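Local coordinates for uncharacterized protein (Bacteroides caccae, PDB 3NO2) that is of unknown function but folds as a six-bladed beta-propeller, and in the crystal binds a citrate that may mark a pocket, at residues G36-S41 and G76-T81; H97-L102 and F116-E121. One frame throughout, in Å; residues are numbered along the deposited sequence.

Interaction 1 of 2, residues G36-S41 and G76-T81; sequences GWECNS and GCEMQT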
# COMPACT_ATOMS: atom_id res chain seq x y z
N GLY A 36 -5.09 -12.76 -14.09
CA GLY A 36 -6.14 -12.41 -13.16
C GLY A 36 -5.64 -11.88 -11.82
O GLY A 36 -6.45 -11.42 -10.98
N TRP A 37 -4.33 -11.94 -11.58
CA TRP A 37 -3.77 -11.43 -10.33
C TRP A 37 -3.61 -9.91 -10.40
O TRP A 37 -3.41 -9.34 -11.46
CB TRP A 37 -2.43 -12.11 -10.03
CG TRP A 37 -2.55 -13.54 -9.59
CD1 TRP A 37 -3.65 -14.36 -9.73
CD2 TRP A 37 -1.52 -14.36 -9.02
NE1 TRP A 37 -3.38 -15.60 -9.27
CE2 TRP A 37 -2.09 -15.63 -8.81
CE3 TRP A 37 -0.20 -14.14 -8.60
CZ2 TRP A 37 -1.36 -16.69 -8.23
CZ3 TRP A 37 0.50 -15.19 -8.04
CH2 TRP A 37 -0.07 -16.44 -7.85
N GLU A 38 -3.76 -9.25 -9.27
CA GLU A 38 -3.58 -7.82 -9.15
C GLU A 38 -2.87 -7.59 -7.84
O GLU A 38 -3.42 -7.95 -6.79
CB GLU A 38 -4.91 -7.06 -9.14
CG GLU A 38 -4.76 -5.56 -9.08
CD GLU A 38 -5.99 -4.77 -8.75
OE1 GLU A 38 -6.99 -5.30 -8.20
OE2 GLU A 38 -5.93 -3.52 -8.98
N CYS A 39 -1.67 -7.00 -7.88
CA CYS A 39 -0.86 -6.74 -6.69
C CYS A 39 -0.84 -5.27 -6.34
O CYS A 39 -0.28 -4.45 -7.06
CB CYS A 39 0.56 -7.24 -6.87
SG CYS A 39 1.62 -6.85 -5.46
N ASN A 40 -1.50 -4.95 -5.22
CA ASN A 40 -1.47 -3.61 -4.60
C ASN A 40 -0.76 -3.54 -3.27
O ASN A 40 -0.75 -2.46 -2.69
CB ASN A 40 -2.89 -3.05 -4.48
CG ASN A 40 -3.47 -2.63 -5.83
OD1 ASN A 40 -2.91 -1.72 -6.50
ND2 ASN A 40 -4.58 -3.25 -6.24
N SER A 41 -0.19 -4.65 -2.81
CA SER A 41 0.57 -4.70 -1.57
C SER A 41 1.75 -5.68 -1.69
O SER A 41 1.56 -6.87 -1.97
CB SER A 41 -0.30 -5.20 -0.42
OG SER A 41 -1.32 -4.23 -0.12
N GLY A 76 -14.88 -14.43 -5.44
CA GLY A 76 -15.43 -13.09 -5.58
C GLY A 76 -14.82 -12.07 -4.62
O GLY A 76 -15.09 -10.87 -4.75
N CYS A 77 -14.01 -12.54 -3.65
CA CYS A 77 -13.34 -11.64 -2.70
C CYS A 77 -12.05 -11.17 -3.35
O CYS A 77 -11.58 -11.75 -4.34
CB CYS A 77 -13.05 -12.33 -1.38
SG CYS A 77 -14.53 -12.74 -0.39
N GLU A 78 -11.45 -10.11 -2.81
CA GLU A 78 -10.19 -9.60 -3.33
C GLU A 78 -9.24 -9.35 -2.18
O GLU A 78 -9.39 -8.41 -1.36
CB GLU A 78 -10.39 -8.31 -4.11
CG GLU A 78 -11.30 -8.45 -5.32
CD GLU A 78 -11.30 -7.21 -6.21
OE1 GLU A 78 -10.54 -6.27 -5.97
OE2 GLU A 78 -12.10 -7.23 -7.19
N MSE A 79 -8.16 -10.14 -2.12
CA MSE A 79 -7.11 -9.94 -1.15
C MSE A 79 -6.25 -8.78 -1.64
O MSE A 79 -5.52 -8.90 -2.64
CB MSE A 79 -6.25 -11.21 -1.07
CG MSE A 79 -5.29 -11.17 0.07
SE MSE A 79 -6.04 -11.66 1.81
CE MSE A 79 -5.93 -13.55 1.64
N GLN A 80 -6.30 -7.66 -0.92
CA GLN A 80 -5.65 -6.43 -1.34
C GLN A 80 -4.68 -5.86 -0.33
O GLN A 80 -3.88 -5.01 -0.72
CB GLN A 80 -6.66 -5.36 -1.71
CG GLN A 80 -7.54 -5.70 -2.91
CD GLN A 80 -6.91 -5.50 -4.26
OE1 GLN A 80 -5.74 -5.21 -4.38
NE2 GLN A 80 -7.70 -5.71 -5.30
N THR A 81 -4.72 -6.28 0.94
CA THR A 81 -3.78 -5.89 1.97
C THR A 81 -2.79 -6.99 2.22
O THR A 81 -3.16 -8.16 2.31
CB THR A 81 -4.53 -5.63 3.30
OG1 THR A 81 -5.44 -4.52 3.18
CG2 THR A 81 -3.60 -5.35 4.47
O HOH W 1 -3.46 -6.86 -4.27

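Interaction 2 of 2, residues H97-L102 and F116-E121; sequences HPSTIL and FETGIE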
# COMPACT_ATOMS: atom_id res chain seq x y z
N HIS A 97 -17.79 -9.84 1.53
CA HIS A 97 -19.03 -9.80 2.34
C HIS A 97 -19.07 -11.03 3.24
O HIS A 97 -19.65 -12.07 2.84
CB HIS A 97 -20.25 -9.74 1.42
CG HIS A 97 -20.27 -8.49 0.61
ND1 HIS A 97 -20.46 -7.26 1.19
CD2 HIS A 97 -20.07 -8.26 -0.71
CE1 HIS A 97 -20.36 -6.32 0.28
NE2 HIS A 97 -20.13 -6.89 -0.88
N PRO A 98 -18.40 -10.99 4.39
CA PRO A 98 -17.77 -9.82 5.00
C PRO A 98 -16.35 -9.57 4.52
O PRO A 98 -15.62 -10.48 4.12
CB PRO A 98 -17.74 -10.19 6.48
CG PRO A 98 -17.58 -11.67 6.48
CD PRO A 98 -18.45 -12.15 5.32
N SER A 99 -15.94 -8.33 4.62
CA SER A 99 -14.53 -7.99 4.57
C SER A 99 -13.82 -8.71 5.69
O SER A 99 -14.37 -8.80 6.80
CB SER A 99 -14.30 -6.50 4.72
OG SER A 99 -15.02 -5.71 3.75
N THR A 100 -12.63 -9.22 5.44
CA THR A 100 -11.94 -10.04 6.46
C THR A 100 -10.49 -9.61 6.57
O THR A 100 -9.79 -9.48 5.57
CB THR A 100 -12.00 -11.52 6.08
OG1 THR A 100 -13.38 -11.92 5.93
CG2 THR A 100 -11.36 -12.39 7.11
N ILE A 101 -10.03 -9.43 7.81
CA ILE A 101 -8.64 -9.16 8.17
C ILE A 101 -8.11 -10.37 8.92
O ILE A 101 -8.80 -10.91 9.81
CB ILE A 101 -8.57 -7.91 9.06
CG1 ILE A 101 -9.04 -6.67 8.32
CG2 ILE A 101 -7.15 -7.73 9.65
CD1 ILE A 101 -9.42 -5.50 9.26
N LEU A 102 -6.92 -10.82 8.58
CA LEU A 102 -6.21 -11.90 9.28
C LEU A 102 -4.84 -11.41 9.67
O LEU A 102 -4.13 -10.77 8.88
CB LEU A 102 -6.05 -13.11 8.38
CG LEU A 102 -7.31 -13.74 7.79
CD1 LEU A 102 -6.88 -14.82 6.75
CD2 LEU A 102 -8.24 -14.33 8.91
N PHE A 116 -15.98 -7.62 9.04
CA PHE A 116 -16.82 -6.44 9.09
C PHE A 116 -17.49 -6.27 7.74
O PHE A 116 -16.97 -6.69 6.70
CB PHE A 116 -16.01 -5.20 9.51
CG PHE A 116 -14.91 -4.81 8.53
CD1 PHE A 116 -13.70 -5.46 8.53
CD2 PHE A 116 -15.09 -3.76 7.65
CE1 PHE A 116 -12.70 -5.12 7.64
CE2 PHE A 116 -14.07 -3.42 6.77
CZ PHE A 116 -12.90 -4.10 6.77
N GLU A 117 -18.64 -5.64 7.74
CA GLU A 117 -19.36 -5.31 6.53
C GLU A 117 -19.33 -3.80 6.29
O GLU A 117 -19.65 -2.97 7.18
CB GLU A 117 -20.80 -5.82 6.60
CG GLU A 117 -21.66 -5.45 5.41
CD GLU A 117 -21.06 -5.88 4.06
OE1 GLU A 117 -20.62 -7.01 3.97
OE2 GLU A 117 -21.02 -5.02 3.14
N THR A 118 -18.89 -3.44 5.09
CA THR A 118 -18.74 -2.05 4.71
C THR A 118 -19.99 -1.43 4.15
O THR A 118 -20.07 -0.20 4.08
CB THR A 118 -17.66 -1.88 3.61
OG1 THR A 118 -18.00 -2.63 2.44
CG2 THR A 118 -16.26 -2.30 4.14
N GLY A 119 -20.88 -2.25 3.66
CA GLY A 119 -22.06 -1.73 2.94
C GLY A 119 -21.78 -1.45 1.46
O GLY A 119 -22.71 -1.09 0.71
N ILE A 120 -20.56 -1.66 1.00
CA ILE A 120 -20.16 -1.36 -0.39
C ILE A 120 -20.26 -2.65 -1.19
O ILE A 120 -19.55 -3.62 -0.90
CB ILE A 120 -18.74 -0.80 -0.42
CG1 ILE A 120 -18.70 0.55 0.29
CG2 ILE A 120 -18.20 -0.70 -1.83
CD1 ILE A 120 -17.27 1.03 0.64
N GLU A 121 -21.14 -2.68 -2.18
CA GLU A 121 -21.47 -3.92 -2.87
C GLU A 121 -20.28 -4.57 -3.61
O GLU A 121 -20.00 -5.76 -3.40
CB GLU A 121 -22.68 -3.69 -3.80
CG GLU A 121 -23.03 -4.92 -4.65
CD GLU A 121 -24.48 -4.93 -5.18
OE1 GLU A 121 -25.26 -4.02 -4.90
OE2 GLU A 121 -24.81 -5.90 -5.84
O HOH W 2 -17.68 -5.35 3.34

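Interaction 1 of 2, residues G36-S41 and G76-T81
Q80 reaches E38 and N40 from a bent chain: with CG anti to the carbonyl carbon, its second torsion (chi2 -79°) places CD on the side of residues 36-41. E38 crosses it at a slant, with CG anti to its backbone N and the chain extended beyond. The Q80 amide is gripped at both ends. Its NE2 donates to E38 OE1 at 3.0 Å along a nearly straight path (167°), meeting that oxygen from above the carboxylate, whose plane stands 85° from the amide. Its OE1 accepts from N40 ND2 at 2.9 Å, the two side chains lying side by side and pointing the same way, with ND2 tilted out of the Q80 carbonyl plane. Each nitrogen also has a second acceptor: Q80 NE2 donates to E78 OE1 at 3.0 Å, and N40 ND2 to E38 OE2 at 3.1 Å, so a network of side-chain bonds fixes which way both amides are turned.

These groups join two neighbouring blades of the six-bladed propeller, residues 36-41 leading into the first strand of one sheet, 41-44, and residues 78-81 opening strand 78-84, the first of the next. Q80 and T81 both face A93, forming a classic beta bulge in the second of these sheets. Beside the bulge, S41 OG donates to Q80 O at 2.7 Å. A water joins the two segments as well, accepting from N40 N and lying within hydrogen-bonding distance of E38 O and Q80 OE1.

Two carboxylates come close here, E38 OE1 lying 4.3 Å from E78 OE1. Q80 NE2 is bonded to both, and their repulsion is probably eased by this shared donor, by H124 at E78 and by S12 at E38. E38 OE2 also hydrogen-bonds the bound citrate.

Interaction 2 of 2, residues H97-L102 and F116-E121
H97 and E117 meet with ring and carboxylate nearly coplanar, 17° apart, although the two side chains run at a slant to each other. H97 ND1 donates to E117 OE1 at 2.8 Å on the syn side of the carboxylate, with the acceptor close to the ring plane. At the other ring nitrogen, NE2 donates to E121 O at 2.8 Å, again near the ring plane and nearly straight (170°). Both nitrogens are engaged at the ring edge, and I120 O lies at that edge too, 3.1 Å from H97 CE1. E117 gets there by a bend at its second torsion (chi2 55°), and its other oxygen, OE2, accepts from G119 N on the anti side, steadying the carboxylate from its own turn. T118 OG1 adds an ST turn by accepting from I120 N.

A different geometry governs S99 and F116. F116 CG lies between its backbone N and carbonyl carbon, and the ring turns one face to S99, whose CB lies over it, offset toward the rim and 3.6 Å from the centroid, in a CH-pi contact; CD1 of I101 approaches CE1 of the same ring. Behind the side chains, S99 and F116 form an antiparallel hydrogen-bonded pair: F116 N bonds S99 O at 3.0 Å, while S99 N makes only a weak bond to F116 O. This pair closes the end of the sheet between strands 99-104 and 110-116, the two last strands of one propeller blade, just after the cis peptide before P98. S99 OG turns elsewhere, to Q126 and to a water that accepts from T118 N.

Both ring nitrogens of H97 face oxygen acceptors, which is consistent with a doubly protonated, positively charged imidazole, a state the E117 carboxylate would favour.

How the interactions relate
Both contacts use the four-stranded blade that runs from strand 78-84 to strand 110-116, at different depths. Interaction 1 involves its first strand and lies about 11 Å from the centre of the chain; interaction 2 joins its last two strands and the loop beyond, about 18 Å out. Their centres are 14 Å apart and their nearest atoms about 5 Å, without touching. Interaction 1 ties this blade to the preceding one beside the citrate, probably a guest from the crystallisation liquor, though it may mark a pocket. Interaction 2 works within the blade. The loop after strand 110-116 begins in interaction 2 and returns to interaction 1, where R128 and I130 bond T81 and Q129 bonds N40.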